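Local coordinates for oligopeptide ABC transporter, periplasmic oligopeptide-binding protein, putative (PDB 5IPW), which is a putative periplasmic oligopeptide-binding protein that probably captures peptides for uptake by an ABC transporter, at residues Asp88-Lys93 with Lys570-Met575; Met494-Gln499 with Val613-Leu618; Leu195-Pro200 with Glu209-Glu214; Gly215-Trp220 with Phe224-Asp229. One frame throughout, in Å; residues are numbered along the deposited sequence.

Interaction 1: Asp88-Lys93 with Lys570-Met575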
# COMPACT_ATOMS: atom_id res chain seq x y z
N ASP A 88 1.90 -11.43 -2.25
CA ASP A 88 3.02 -12.04 -1.56
C ASP A 88 3.54 -10.99 -0.57
O ASP A 88 2.99 -9.88 -0.46
CB ASP A 88 4.10 -12.47 -2.54
CG ASP A 88 4.87 -11.30 -3.10
OD1 ASP A 88 4.29 -10.21 -3.28
OD2 ASP A 88 6.08 -11.48 -3.35
N LYS A 89 4.61 -11.32 0.15
CA LYS A 89 5.16 -10.40 1.15
C LYS A 89 5.68 -9.08 0.53
O LYS A 89 5.50 -8.02 1.13
CB LYS A 89 6.27 -11.10 1.94
CG LYS A 89 6.95 -10.23 2.98
CD LYS A 89 8.21 -10.88 3.50
CE LYS A 89 9.01 -9.90 4.34
NZ LYS A 89 10.21 -10.54 4.94
N GLU A 90 6.32 -9.15 -0.64
CA GLU A 90 6.94 -7.96 -1.25
C GLU A 90 5.93 -7.02 -1.94
O GLU A 90 6.03 -5.79 -1.82
CB GLU A 90 8.10 -8.35 -2.20
CG GLU A 90 7.71 -8.72 -3.64
CD GLU A 90 8.92 -9.06 -4.51
OE1 GLU A 90 8.74 -9.71 -5.56
OE2 GLU A 90 10.05 -8.68 -4.15
N GLY A 91 4.96 -7.61 -2.65
CA GLY A 91 3.82 -6.87 -3.20
C GLY A 91 3.72 -6.80 -4.71
O GLY A 91 3.11 -5.88 -5.24
N GLY A 92 4.29 -7.78 -5.41
CA GLY A 92 4.29 -7.77 -6.88
C GLY A 92 3.47 -8.84 -7.55
O GLY A 92 3.10 -8.71 -8.72
N LYS A 93 3.17 -9.90 -6.81
CA LYS A 93 2.62 -11.12 -7.39
C LYS A 93 1.44 -11.58 -6.55
O LYS A 93 1.37 -11.29 -5.35
CB LYS A 93 3.70 -12.20 -7.43
CG LYS A 93 4.52 -12.30 -6.15
CD LYS A 93 5.72 -13.23 -6.27
CE LYS A 93 5.32 -14.70 -6.26
NZ LYS A 93 6.43 -15.56 -5.76
N LYS A 570 5.69 -9.75 -17.92
CA LYS A 570 5.75 -8.61 -18.83
C LYS A 570 5.73 -7.29 -18.06
O LYS A 570 6.42 -6.34 -18.42
CB LYS A 570 4.59 -8.65 -19.85
CG LYS A 570 5.01 -8.60 -21.32
CD LYS A 570 5.87 -7.39 -21.66
CE LYS A 570 6.60 -7.57 -22.99
NZ LYS A 570 7.83 -6.74 -23.08
N ILE A 571 4.93 -7.24 -16.99
CA ILE A 571 4.88 -6.05 -16.15
C ILE A 571 6.28 -5.72 -15.64
O ILE A 571 6.76 -4.61 -15.82
CB ILE A 571 3.89 -6.22 -14.97
CG1 ILE A 571 2.45 -5.93 -15.41
CG2 ILE A 571 4.23 -5.27 -13.83
CD1 ILE A 571 1.83 -7.00 -16.26
N LYS A 572 6.93 -6.71 -15.01
CA LYS A 572 8.26 -6.51 -14.42
C LYS A 572 9.29 -6.04 -15.45
O LYS A 572 10.16 -5.22 -15.14
CB LYS A 572 8.74 -7.79 -13.72
CG LYS A 572 10.01 -7.61 -12.90
CD LYS A 572 10.13 -8.62 -11.76
CE LYS A 572 9.11 -8.36 -10.65
NZ LYS A 572 9.48 -8.98 -9.34
N GLU A 573 9.18 -6.56 -16.66
CA GLU A 573 10.03 -6.13 -17.77
C GLU A 573 9.69 -4.71 -18.23
O GLU A 573 10.59 -3.94 -18.57
CB GLU A 573 9.90 -7.10 -18.96
CG GLU A 573 10.47 -8.49 -18.70
CD GLU A 573 10.06 -9.51 -19.74
OE1 GLU A 573 9.49 -9.12 -20.78
OE2 GLU A 573 10.30 -10.71 -19.51
N LEU A 574 8.40 -4.38 -18.25
CA LEU A 574 7.95 -3.03 -18.63
C LEU A 574 8.30 -1.98 -17.57
O LEU A 574 8.67 -0.85 -17.91
CB LEU A 574 6.44 -3.03 -18.91
CG LEU A 574 6.01 -3.74 -20.20
CD1 LEU A 574 4.51 -4.00 -20.20
CD2 LEU A 574 6.41 -2.97 -21.45
N MET A 575 8.18 -2.34 -16.30
CA MET A 575 8.59 -1.45 -15.21
C MET A 575 10.09 -1.23 -15.20
O MET A 575 10.56 -0.17 -14.78
CB MET A 575 8.15 -2.01 -13.86
CG MET A 575 6.66 -1.91 -13.60
SD MET A 575 6.03 -0.22 -13.50
CE MET A 575 6.92 0.44 -12.09

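Interaction 2: Met494-Gln499 with Val613-Leu618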
# COMPACT_ATOMS: atom_id res chain seq x y z
N MET A 494 8.21 11.17 -1.49
CA MET A 494 7.91 10.21 -2.54
C MET A 494 7.48 8.89 -1.92
O MET A 494 8.19 7.90 -1.98
CB MET A 494 9.13 10.02 -3.43
CG MET A 494 8.86 9.21 -4.69
SD MET A 494 10.34 8.33 -5.19
CE MET A 494 9.72 7.50 -6.65
N ASP A 495 6.29 8.90 -1.32
CA ASP A 495 5.71 7.68 -0.75
C ASP A 495 5.14 6.78 -1.85
O ASP A 495 5.25 7.10 -3.03
CB ASP A 495 4.65 8.01 0.31
CG ASP A 495 3.60 8.99 -0.18
OD1 ASP A 495 3.58 9.31 -1.39
OD2 ASP A 495 2.81 9.47 0.66
N ARG A 496 4.58 5.64 -1.45
CA ARG A 496 4.01 4.68 -2.39
C ARG A 496 5.02 4.29 -3.45
O ARG A 496 4.73 4.31 -4.65
CB ARG A 496 2.74 5.23 -3.03
CG ARG A 496 1.71 5.70 -2.01
CD ARG A 496 0.40 6.09 -2.67
NE ARG A 496 -0.30 7.12 -1.89
CZ ARG A 496 -0.12 8.44 -2.02
NH1 ARG A 496 0.76 8.94 -2.89
NH2 ARG A 496 -0.82 9.27 -1.25
N ALA A 497 6.22 3.92 -3.00
CA ALA A 497 7.30 3.52 -3.88
C ALA A 497 7.65 2.03 -3.73
O ALA A 497 8.81 1.64 -3.89
CB ALA A 497 8.53 4.38 -3.61
N ALA A 498 6.65 1.21 -3.41
CA ALA A 498 6.79 -0.25 -3.43
C ALA A 498 5.94 -0.80 -4.56
O ALA A 498 6.46 -1.43 -5.49
CB ALA A 498 6.35 -0.84 -2.10
N GLN A 499 4.63 -0.55 -4.49
CA GLN A 499 3.72 -0.94 -5.55
C GLN A 499 3.15 0.34 -6.16
O GLN A 499 2.09 0.82 -5.75
CB GLN A 499 2.61 -1.83 -5.00
CG GLN A 499 1.63 -2.31 -6.06
CD GLN A 499 2.33 -2.86 -7.28
OE1 GLN A 499 2.60 -2.13 -8.23
NE2 GLN A 499 2.66 -4.14 -7.25
N VAL A 613 8.30 -4.20 4.29
CA VAL A 613 8.01 -2.85 3.79
C VAL A 613 6.53 -2.60 4.06
O VAL A 613 5.69 -3.48 3.88
CB VAL A 613 8.46 -2.63 2.30
CG1 VAL A 613 9.09 -3.87 1.69
CG2 VAL A 613 7.35 -2.09 1.41
N THR A 614 6.24 -1.39 4.54
CA THR A 614 4.91 -1.07 5.02
C THR A 614 4.28 0.01 4.16
O THR A 614 4.92 1.00 3.84
CB THR A 614 4.97 -0.58 6.47
OG1 THR A 614 5.63 0.69 6.52
CG2 THR A 614 5.71 -1.57 7.33
N ASP A 615 3.01 -0.19 3.81
CA ASP A 615 2.27 0.70 2.92
C ASP A 615 0.78 0.33 3.02
O ASP A 615 0.45 -0.81 3.34
CB ASP A 615 2.77 0.55 1.47
CG ASP A 615 2.62 1.84 0.64
OD1 ASP A 615 2.14 2.87 1.17
OD2 ASP A 615 2.99 1.81 -0.57
N ASP A 616 -0.11 1.28 2.76
CA ASP A 616 -1.56 1.00 2.82
C ASP A 616 -1.99 0.04 1.70
O ASP A 616 -2.87 -0.80 1.90
CB ASP A 616 -2.38 2.30 2.78
CG ASP A 616 -3.89 2.04 2.74
OD1 ASP A 616 -4.44 1.83 1.63
OD2 ASP A 616 -4.54 2.06 3.81
N VAL A 617 -1.37 0.17 0.54
CA VAL A 617 -1.63 -0.73 -0.59
C VAL A 617 -1.36 -2.20 -0.27
O VAL A 617 -2.04 -3.08 -0.80
CB VAL A 617 -0.83 -0.30 -1.85
CG1 VAL A 617 0.66 -0.18 -1.55
CG2 VAL A 617 -1.07 -1.25 -3.01
N LEU A 618 -0.39 -2.47 0.59
CA LEU A 618 -0.08 -3.84 1.00
C LEU A 618 -0.88 -4.27 2.24
O LEU A 618 -0.69 -5.37 2.77
CB LEU A 618 1.41 -4.00 1.27
CG LEU A 618 2.37 -3.63 0.14
CD1 LEU A 618 3.80 -3.73 0.63
CD2 LEU A 618 2.16 -4.52 -1.08

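Interaction 3: Leu195-Pro200 with Glu209-Glu214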
# COMPACT_ATOMS: atom_id res chain seq x y z
N LEU A 195 -27.55 -11.15 4.87
CA LEU A 195 -27.82 -9.75 4.54
C LEU A 195 -29.08 -9.48 3.70
O LEU A 195 -29.64 -8.38 3.76
CB LEU A 195 -26.62 -9.13 3.83
CG LEU A 195 -25.43 -8.85 4.75
CD1 LEU A 195 -24.22 -8.45 3.92
CD2 LEU A 195 -25.76 -7.78 5.77
N LYS A 196 -29.52 -10.48 2.93
CA LYS A 196 -30.68 -10.31 2.04
C LYS A 196 -31.95 -9.87 2.78
O LYS A 196 -32.81 -9.21 2.18
CB LYS A 196 -30.95 -11.59 1.26
CG LYS A 196 -30.07 -11.75 0.04
CD LYS A 196 -30.39 -13.03 -0.71
CE LYS A 196 -29.74 -13.03 -2.09
NZ LYS A 196 -30.03 -14.27 -2.87
N GLN A 197 -32.08 -10.23 4.05
CA GLN A 197 -33.23 -9.80 4.86
C GLN A 197 -33.30 -8.28 5.07
O GLN A 197 -34.34 -7.76 5.46
CB GLN A 197 -33.23 -10.50 6.23
CG GLN A 197 -32.08 -10.10 7.13
CD GLN A 197 -32.13 -10.82 8.44
OE1 GLN A 197 -33.13 -10.73 9.15
NE2 GLN A 197 -31.08 -11.56 8.78
N PHE A 198 -32.18 -7.59 4.83
CA PHE A 198 -32.09 -6.14 4.95
C PHE A 198 -32.06 -5.41 3.60
O PHE A 198 -31.86 -4.20 3.55
CB PHE A 198 -30.82 -5.78 5.73
CG PHE A 198 -30.70 -6.50 7.04
CD1 PHE A 198 -31.62 -6.29 8.05
CD2 PHE A 198 -29.67 -7.40 7.26
CE1 PHE A 198 -31.51 -6.95 9.26
CE2 PHE A 198 -29.56 -8.07 8.47
CZ PHE A 198 -30.48 -7.84 9.47
N HIS A 199 -32.28 -6.15 2.52
CA HIS A 199 -32.12 -5.62 1.17
C HIS A 199 -33.45 -5.65 0.42
O HIS A 199 -34.02 -6.72 0.21
CB HIS A 199 -31.08 -6.44 0.41
CG HIS A 199 -30.46 -5.73 -0.74
ND1 HIS A 199 -31.08 -5.63 -1.97
CD2 HIS A 199 -29.28 -5.08 -0.87
CE1 HIS A 199 -30.31 -4.95 -2.80
NE2 HIS A 199 -29.21 -4.61 -2.16
N PRO A 200 -33.97 -4.46 0.02
CA PRO A 200 -35.27 -4.33 -0.65
C PRO A 200 -35.47 -5.14 -1.94
O PRO A 200 -36.60 -5.47 -2.28
CB PRO A 200 -35.36 -2.83 -0.97
CG PRO A 200 -33.99 -2.29 -0.76
CD PRO A 200 -33.39 -3.14 0.31
N GLU A 209 -38.69 -2.44 7.13
CA GLU A 209 -39.04 -1.34 8.03
C GLU A 209 -39.32 -1.81 9.45
O GLU A 209 -39.07 -1.08 10.41
CB GLU A 209 -40.21 -0.51 7.48
CG GLU A 209 -39.75 0.53 6.46
CD GLU A 209 -40.87 1.05 5.56
OE1 GLU A 209 -40.55 1.82 4.63
OE2 GLU A 209 -42.05 0.69 5.77
N LYS A 210 -39.81 -3.04 9.60
CA LYS A 210 -40.09 -3.61 10.92
C LYS A 210 -38.83 -3.92 11.73
O LYS A 210 -38.90 -4.09 12.95
CB LYS A 210 -40.94 -4.88 10.77
CG LYS A 210 -42.33 -4.60 10.23
CD LYS A 210 -42.95 -5.80 9.53
CE LYS A 210 -43.94 -6.55 10.42
NZ LYS A 210 -44.70 -7.56 9.65
N LYS A 211 -37.68 -3.98 11.06
CA LYS A 211 -36.38 -4.24 11.71
C LYS A 211 -35.55 -2.98 11.93
O LYS A 211 -34.57 -3.01 12.69
CB LYS A 211 -35.57 -5.25 10.89
CG LYS A 211 -35.85 -6.69 11.26
CD LYS A 211 -35.80 -7.59 10.04
CE LYS A 211 -35.88 -9.05 10.45
NZ LYS A 211 -35.92 -9.94 9.27
N MET A 212 -35.93 -1.89 11.27
CA MET A 212 -35.34 -0.59 11.58
C MET A 212 -35.72 -0.19 13.00
O MET A 212 -36.78 -0.55 13.50
CB MET A 212 -35.84 0.47 10.63
CG MET A 212 -35.23 0.39 9.25
SD MET A 212 -36.40 1.03 8.07
CE MET A 212 -35.34 1.83 6.90
N VAL A 213 -34.83 0.56 13.63
CA VAL A 213 -35.07 1.05 14.97
C VAL A 213 -35.02 2.57 14.87
O VAL A 213 -34.19 3.12 14.14
CB VAL A 213 -34.12 0.41 16.03
CG1 VAL A 213 -32.77 0.05 15.43
CG2 VAL A 213 -34.00 1.28 17.28
N GLU A 214 -35.95 3.22 15.54
CA GLU A 214 -36.12 4.67 15.42
C GLU A 214 -35.07 5.39 16.24
O GLU A 214 -34.65 4.90 17.30
CB GLU A 214 -37.53 5.08 15.85
CG GLU A 214 -38.63 4.40 15.06
CD GLU A 214 -40.02 4.88 15.43
OE1 GLU A 214 -40.18 5.52 16.49
OE2 GLU A 214 -40.96 4.63 14.64
O HOH W 1 -36.41 -8.81 6.85

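Interaction 4: Gly215-Trp220 with Phe224-Asp229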
# COMPACT_ATOMS: atom_id res chain seq x y z
N GLY A 215 -34.63 6.54 15.74
CA GLY A 215 -33.57 7.32 16.37
C GLY A 215 -32.17 6.82 16.04
O GLY A 215 -31.18 7.36 16.54
N VAL A 216 -32.09 5.79 15.19
CA VAL A 216 -30.81 5.22 14.75
C VAL A 216 -30.79 4.96 13.24
O VAL A 216 -29.88 5.42 12.56
CB VAL A 216 -30.44 3.94 15.53
CG1 VAL A 216 -31.58 2.94 15.51
CG2 VAL A 216 -29.18 3.29 14.97
N HIS A 217 -31.79 4.24 12.72
CA HIS A 217 -31.85 3.91 11.29
C HIS A 217 -32.94 4.76 10.63
O HIS A 217 -34.13 4.46 10.76
CB HIS A 217 -32.16 2.42 11.07
CG HIS A 217 -31.16 1.49 11.70
ND1 HIS A 217 -31.53 0.44 12.51
CD2 HIS A 217 -29.81 1.46 11.65
CE1 HIS A 217 -30.45 -0.19 12.93
NE2 HIS A 217 -29.39 0.41 12.42
N ASN A 218 -32.52 5.81 9.94
CA ASN A 218 -33.46 6.73 9.27
C ASN A 218 -33.91 6.21 7.92
O ASN A 218 -35.05 6.41 7.52
CB ASN A 218 -32.86 8.13 9.13
CG ASN A 218 -33.11 9.00 10.35
OD1 ASN A 218 -34.25 9.36 10.64
ND2 ASN A 218 -32.04 9.33 11.08
N THR A 219 -33.00 5.55 7.21
CA THR A 219 -33.33 4.90 5.95
C THR A 219 -32.94 3.43 6.03
O THR A 219 -32.38 2.99 7.04
CB THR A 219 -32.63 5.60 4.75
OG1 THR A 219 -32.77 4.79 3.57
CG2 THR A 219 -31.15 5.85 5.02
N TRP A 220 -33.29 2.66 5.01
CA TRP A 220 -32.97 1.23 4.98
C TRP A 220 -31.50 0.99 4.75
O TRP A 220 -30.95 -0.01 5.19
CB TRP A 220 -33.83 0.47 3.95
CG TRP A 220 -33.54 0.79 2.53
CD1 TRP A 220 -34.22 1.66 1.73
CD2 TRP A 220 -32.51 0.22 1.71
NE1 TRP A 220 -33.67 1.68 0.47
CE2 TRP A 220 -32.62 0.80 0.43
CE3 TRP A 220 -31.50 -0.72 1.94
CZ2 TRP A 220 -31.76 0.47 -0.62
CZ3 TRP A 220 -30.65 -1.05 0.89
CH2 TRP A 220 -30.78 -0.45 -0.37
N PHE A 224 -28.84 -1.46 6.65
CA PHE A 224 -27.99 -2.38 5.91
C PHE A 224 -26.52 -2.21 6.28
O PHE A 224 -25.84 -3.19 6.56
CB PHE A 224 -28.16 -2.21 4.41
CG PHE A 224 -27.46 -3.28 3.61
CD1 PHE A 224 -26.13 -3.13 3.24
CD2 PHE A 224 -28.12 -4.44 3.26
CE1 PHE A 224 -25.48 -4.11 2.52
CE2 PHE A 224 -27.48 -5.43 2.54
CZ PHE A 224 -26.15 -5.27 2.17
N ASN A 225 -26.04 -0.97 6.26
CA ASN A 225 -24.65 -0.68 6.59
C ASN A 225 -24.29 -1.01 8.04
O ASN A 225 -23.15 -1.37 8.32
CB ASN A 225 -24.31 0.78 6.28
CG ASN A 225 -24.41 1.11 4.80
OD1 ASN A 225 -24.16 0.27 3.93
ND2 ASN A 225 -24.79 2.35 4.50
N ASP A 226 -25.25 -0.89 8.95
CA ASP A 226 -25.05 -1.29 10.35
C ASP A 226 -24.91 -2.79 10.47
O ASP A 226 -24.12 -3.29 11.28
CB ASP A 226 -26.21 -0.84 11.25
CG ASP A 226 -25.92 0.46 11.97
OD1 ASP A 226 -25.24 1.34 11.38
OD2 ASP A 226 -26.38 0.60 13.12
N LYS A 227 -25.71 -3.49 9.68
CA LYS A 227 -25.68 -4.94 9.66
C LYS A 227 -24.45 -5.47 8.93
O LYS A 227 -23.88 -6.48 9.33
CB LYS A 227 -26.96 -5.48 9.01
CG LYS A 227 -28.21 -5.20 9.83
CD LYS A 227 -28.16 -5.88 11.18
CE LYS A 227 -29.36 -5.53 12.03
NZ LYS A 227 -29.17 -5.98 13.43
N ASN A 228 -24.03 -4.78 7.87
CA ASN A 228 -22.86 -5.20 7.12
C ASN A 228 -21.59 -4.53 7.64
O ASN A 228 -20.64 -4.35 6.89
CB ASN A 228 -23.05 -4.91 5.62
CG ASN A 228 -22.02 -5.61 4.75
OD1 ASN A 228 -21.58 -6.73 5.05
ND2 ASN A 228 -21.62 -4.96 3.66
N ASP A 229 -21.59 -4.17 8.92
CA ASP A 229 -20.46 -3.50 9.57
C ASP A 229 -19.61 -4.54 10.29
O ASP A 229 -20.00 -5.05 11.35
CB ASP A 229 -20.99 -2.46 10.57
CG ASP A 229 -19.89 -1.57 11.13
OD1 ASP A 229 -18.80 -2.08 11.46
OD2 ASP A 229 -20.12 -0.35 11.25

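Interaction 1: Asp88-Lys93 with Lys570-Met575
Glu-90 sits in the turn between strands 85-87 and 94-105 and faces Lys-572 on helix 568-584, the two CA atoms 13.3 Å apart, so that only long side chains can span the distance between the backbones. Glu-90 and Lys-572 approach from opposite directions, Glu-90 OE1 lying 3.9 Å from Lys-572 NZ, a long salt bridge. A chi1 near 180° (-171°) sends the lysine chain out from the helix, with a bend at chi3, while the glutamate chain runs on extended beyond CG. The ammonium group has a stronger partner in the carbonyl oxygen of Pro-395, to which it is hydrogen-bonded, leaving the glutamate as a looser, electrostatic neighbour. The turn itself closes a beta hairpin, with Asp-88 N bonded to Lys-93 O at 3.1 Å, and contains an Asx motif. Asp-88 OD1 accepts from Gly-91 N at 2.8 Å and from Gly-92 N at 3.2 Å; both donors come in on its syn side, but from opposite faces of the carboxylate plane. This double grip fixes the bend just after Glu-90, where Gly-91 has a positive phi of 115° that residues with a CB rarely adopt. Across the way, Ile-571 and Leu-574 pack on Ile-562 of helix 550-564, and Lys-572 projects from the exposed side of its helix.

Interaction 2: Met494-Gln499 with Val613-Leu618
The carboxamide of Gln-499, a residue whose CG touches Val-617 CG2 at 4.2 Å, is gripped at both ends: NE2 is hydrogen-bonded to the carbonyl oxygen of Gly-91, and OE1 is paired with the backbone N of Leu-501. The amide lies beyond Val-617, and it is the aliphatic part of Gln-499 that makes the contact with the valine. Next to it in sequence, Ala-498 CB meets the Val-613 CG2 methyl at 3.9 Å, a small apolar contact in the buried centre of the molecule. Segment 494-499 leaves strand 489-494 of a five-stranded mixed sheet, whereas 613-614 is an outer strand of a separate four-stranded one. Both segments bond to the chain that passes from one sheet to the other, Thr-614 to Ile-332 and Ala-497 to Ala-334, consistent with a place near the crossover between lobes of a periplasmic binding protein. On the polar side, Asp-615 rests against the backbone of Arg-496 and makes no salt bridge with it. Asp-615 has CG anti to its backbone N (chi1 -151°), which swings OD2 across to within 3.5 Å of Arg-496 CA. The guanidinium group heads elsewhere: Arg-496 NH1 lies 3.2 Å from Asp-495 OD1, but that oxygen is well out of the guanidinium plane and no N-H points at it. Asp-615 OD1 receives a weak bond from Asp-616 N at 3.2 Å.

Interaction 3: Leu195-Pro200 with Glu209-Glu214
Gln-197 and Phe-198 belong to a short 3-10 turn, 196-198, that prolongs helix 192-195, and they face the loop carrying Lys-211, with 8.2 Å between Phe-198 CA and Lys-211 CA. The turn shows the i to i+3 bonding of a 3-10 helix: Phe-198 N reaches Leu-195 O at 2.9 Å, and His-199 N reaches Lys-196 O at 3.1 Å. Between the two segments lies helix 205-209, so the contact ties together the ends of a small helical excursion on the outer part of the molecule. Its direct hydrogen bond runs from Lys-211 NZ to Gln-197 OE1, 2.9 Å long, with the donor in the carbonyl plane and a C=O...N angle of 146°. The two side chains cross at about a right angle. A water also bridges the pair, accepting from Lys-211 NZ and donating to Gln-197 O, so that one ammonium group holds both the side chain and, indirectly, the backbone of the same glutamine. The other end of the amide is fixed as well, because Gln-197 NE2 bonds to Tyr-194 O. With chi1 at 67°, Gln-197 places its CG over the centre of the Phe-198 ring. That ring also packs against Phe-224 and Lys-227 of helix 220-227. The lysine's aliphatic chain passes obliquely by the phenyl group, Lys-211 CD lying 4.4 Å from Phe-198 CE1.

Interaction 4: Gly215-Trp220 with Phe224-Asp229
Trp-220 and Phe-224 share one of the two hydrogen bonds that join the segments, and His-217 and Asp-226 the other. Phe-224 N donates to Trp-220 O at 2.9 Å, an i to i+4 bond in the first turn of helix 220-227. The second bond runs from His-217 NE2 to Asp-226 OD2, 3.1 Å long with an N-H...O angle of 152°, and straps the incoming loop to the side of the same helix. The carboxylate oxygen lies near the imidazole plane, at the ring edge, but the N-H comes down from above the carboxylate plane; the two planes are 84° apart. A chi1 of -58° brings NE2 to Asp-226. On the other nitrogen, His-217 ND1 has a weak bond with Val-213 N. The helix start is capped: Thr-219 is the N-cap, its OG1 weakly bonded to Val-221 N, while its own backbone N pairs with Asp-222 OD2. The apolar contacts are slighter. Trp-220 CE3 approaches Phe-224 CB at 4.4 Å, one helical turn on, and the indole also packs against Pro-200 and Met-212. The Phe-224 ring packs on Leu-195 and on Ile-139 of helix 129-140. Val-216 CG2 lies over one face of the imidazole, offset toward its rim. The bond at NE2, with the weaker one at ND1, probably limits rotation of the His-217 ring. The pattern is consistent with NE2 carrying the proton and ND1 accepting, and the carboxylate of Asp-226 would tend to polarise the NE2-H bond.

The contacts form two pairs. Interaction 2 lies near the chain's centre and interaction 1 nearer the surface, 13 Å between their centres; they meet where Leu-618 CD2 packs on Gly-91 CA at 3.6 Å. Their segments interleave along the sequence, drawing the hairpin of the five-stranded antiparallel sheet and the C-terminal part together. Interactions 3 and 4 follow in series in a peripheral helical region, 8 Å apart between centres, interaction 4 lying on helix 220-227 and interaction 3 packing against it. Both are nested inside the loop closed by interaction 1. The pairs do not touch: even interactions 2 and 4 keep about 17 Å between nearest atoms. One pair thus unites sequence-distant parts, while the other shapes a local subregion.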